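Local coordinates for FAD:protein FMN transferase (Vibrio cholerae, PDB 6NXI) that probably transfers the FMN moiety of FAD to a threonine hydroxyl of a target flavoprotein, using magnesium, at residues Asp163-Ala166 and Asp167-Ser171. Sequence-based numbering, arbitrary orientation. Where two conformers were deposited one is given.
Sequences DVVA and DYLQS
With CG set beside its own backbone N (chi1 -67°), L169 brings that atom to 3.4 Å from V165 O. The same side chain meets V165 CG1 through its CG at 4.5 Å. Q170, turned the same way (chi1 -72°), brings its CG equally near A166 O and then runs on extended. Y168 makes its touch through CB, which lies 3.4 Å from V165 O. Beneath these side chains lie the i to i+4 bonds of an alpha helix, among them L169 N to V165 O at 2.8 Å and Q170 N to A166 O at 3.0 Å. At the last residue of the helix, S171 OG donates to Y168 O over 2.7 Å, giving that carbonyl a partner near the C-terminal end. The buried carboxylate of D163 forms a salt bridge with R186, and its OD2 is hydrogen-bonded to S264 OG and to the backbone N of M266, at the start of the helix that carries the magnesium ligands D269 and T273. Q170 OE1 is hydrogen-bonded to Y177 OH. Helix 157-171 packs on the large antiparallel sheet through V165 and L169, which touch I21 and V179, and against helix 32-50, where Y168 meets L35 and L42 and V165 meets L43.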
ATOM      1  N   ASP A 163       5.530   8.497  -3.179  1.00 18.00           N
ATOM      2  CA  ASP A 163       6.811   9.085  -2.742  1.00 18.77           C
ATOM      3  C   ASP A 163       7.568   9.617  -3.946  1.00 18.26           C
ATOM      4  O   ASP A 163       8.223  10.695  -3.830  1.00 17.70           O
ATOM      5  CB  ASP A 163       7.631   8.059  -1.974  1.00 19.11           C
ATOM      6  CG  ASP A 163       7.127   7.709  -0.595  1.00 20.82           C
ATOM      7  OD1 ASP A 163       6.412   8.535   0.031  1.00 20.38           O
ATOM      8  OD2 ASP A 163       7.490   6.634  -0.122  1.00 21.54           O
ATOM      9  N   VAL A 164       7.622   8.853  -5.032  1.00 18.40           N
ATOM     10  CA  VAL A 164       8.345   9.293  -6.264  1.00 19.23           C
ATOM     11  C   VAL A 164       7.767  10.625  -6.766  1.00 20.40           C
ATOM     12  O   VAL A 164       8.546  11.568  -7.044  1.00 20.18           O
ATOM     13  CB  VAL A 164       8.292   8.194  -7.339  1.00 20.50           C
ATOM     14  CG1 VAL A 164       8.684   8.734  -8.691  1.00 21.16           C
ATOM     15  CG2 VAL A 164       9.149   7.013  -6.904  1.00 20.26           C
ATOM     16  N   VAL A 165       6.459  10.739  -6.813  1.00 19.25           N
ATOM     17  CA  VAL A 165       5.814  12.001  -7.282  1.00 20.06           C
ATOM     18  C   VAL A 165       6.061  13.147  -6.284  1.00 19.19           C
ATOM     19  O   VAL A 165       6.349  14.298  -6.724  1.00 20.80           O
ATOM     20  CB  VAL A 165       4.338  11.772  -7.584  1.00 20.42           C
ATOM     21  CG1 VAL A 165       3.584  13.072  -7.769  1.00 21.17           C
ATOM     22  CG2 VAL A 165       4.165  10.785  -8.741  1.00 20.93           C
ATOM     23  N   ALA A 166       5.954  12.884  -4.991  1.00 19.67           N
ATOM     24  CA  ALA A 166       6.167  13.909  -3.924  1.00 20.66           C
ATOM     25  C   ALA A 166       7.595  14.425  -4.070  1.00 21.08           C
ATOM     26  O   ALA A 166       7.820  15.662  -4.069  1.00 21.40           O
ATOM     27  CB  ALA A 166       5.851  13.372  -2.554  1.00 19.97           C
ATOM     28  N   ASP A 167       8.567  13.528  -4.284  1.00 22.29           N
ATOM     29  CA  ASP A 167       9.974  13.983  -4.433  0.60 22.91           C
ATOM     30  C   ASP A 167      10.145  14.786  -5.712  1.00 22.89           C
ATOM     31  O   ASP A 167      10.918  15.767  -5.676  1.00 22.83           O
ATOM     32  CB  ASP A 167      10.954  12.818  -4.460  0.60 25.57           C
ATOM     33  CG  ASP A 167      11.088  12.098  -3.139  0.60 27.12           C
ATOM     34  OD1 ASP A 167      10.553  12.571  -2.124  0.60 31.37           O
ATOM     35  OD2 ASP A 167      11.756  11.065  -3.138  0.60 31.82           O
ATOM     36  N   TYR A 168       9.470  14.419  -6.788  1.00 21.88           N
ATOM     37  CA  TYR A 168       9.496  15.196  -8.047  1.00 22.40           C
ATOM     38  C   TYR A 168       8.938  16.605  -7.784  1.00 21.50           C
ATOM     39  O   TYR A 168       9.528  17.628  -8.259  1.00 22.64           O
ATOM     40  CB  TYR A 168       8.755  14.487  -9.183  1.00 22.53           C
ATOM     41  CG  TYR A 168       8.590  15.382 -10.387  1.00 22.46           C
ATOM     42  CD1 TYR A 168       9.684  15.789 -11.117  1.00 23.69           C
ATOM     43  CD2 TYR A 168       7.365  15.917 -10.761  1.00 22.64           C
ATOM     44  CE1 TYR A 168       9.561  16.601 -12.219  1.00 24.28           C
ATOM     45  CE2 TYR A 168       7.232  16.769 -11.843  1.00 23.31           C
ATOM     46  CZ  TYR A 168       8.341  17.141 -12.570  1.00 23.51           C
ATOM     47  OH  TYR A 168       8.174  17.983 -13.631  1.00 25.23           O
ATOM     48  N   LEU A 169       7.810  16.711  -7.092  1.00 20.73           N
ATOM     49  CA  LEU A 169       7.221  18.052  -6.874  1.00 20.90           C
ATOM     50  C   LEU A 169       8.224  18.906  -6.083  1.00 22.08           C
ATOM     51  O   LEU A 169       8.401  20.078  -6.439  1.00 23.66           O
ATOM     52  CB  LEU A 169       5.874  17.938  -6.186  1.00 21.34           C
ATOM     53  CG  LEU A 169       4.766  17.295  -7.007  1.00 21.39           C
ATOM     54  CD1 LEU A 169       3.504  17.231  -6.151  1.00 23.17           C
ATOM     55  CD2 LEU A 169       4.480  18.086  -8.280  1.00 22.17           C
ATOM     56  N   GLN A 170       8.847  18.334  -5.060  1.00 21.89           N
ATOM     57  CA  GLN A 170       9.887  19.058  -4.269  1.00 24.31           C
ATOM     58  C   GLN A 170      11.020  19.494  -5.191  1.00 24.37           C
ATOM     59  O   GLN A 170      11.514  20.643  -5.050  1.00 24.50           O
ATOM     60  CB  GLN A 170      10.329  18.150  -3.135  1.00 24.80           C
ATOM     61  CG  GLN A 170       9.247  18.030  -2.094  1.00 26.63           C
ATOM     62  CD  GLN A 170       9.589  17.189  -0.894  1.00 29.48           C
ATOM     63  OE1 GLN A 170       8.707  16.917  -0.085  1.00 29.18           O
ATOM     64  NE2 GLN A 170      10.867  16.791  -0.772  1.00 29.07           N
ATOM     65  N   SER A 171      11.476  18.611  -6.095  1.00 24.36           N
ATOM     66  CA  SER A 171      12.591  18.896  -7.030  1.00 24.64           C
ATOM     67  C   SER A 171      12.207  20.097  -7.895  1.00 26.21           C
ATOM     68  O   SER A 171      13.105  20.836  -8.336  1.00 24.91           O
ATOM     69  CB  SER A 171      12.944  17.685  -7.865  1.00 24.76           C
ATOM     70  OG  SER A 171      12.104  17.582  -9.010  1.00 24.84           O
TER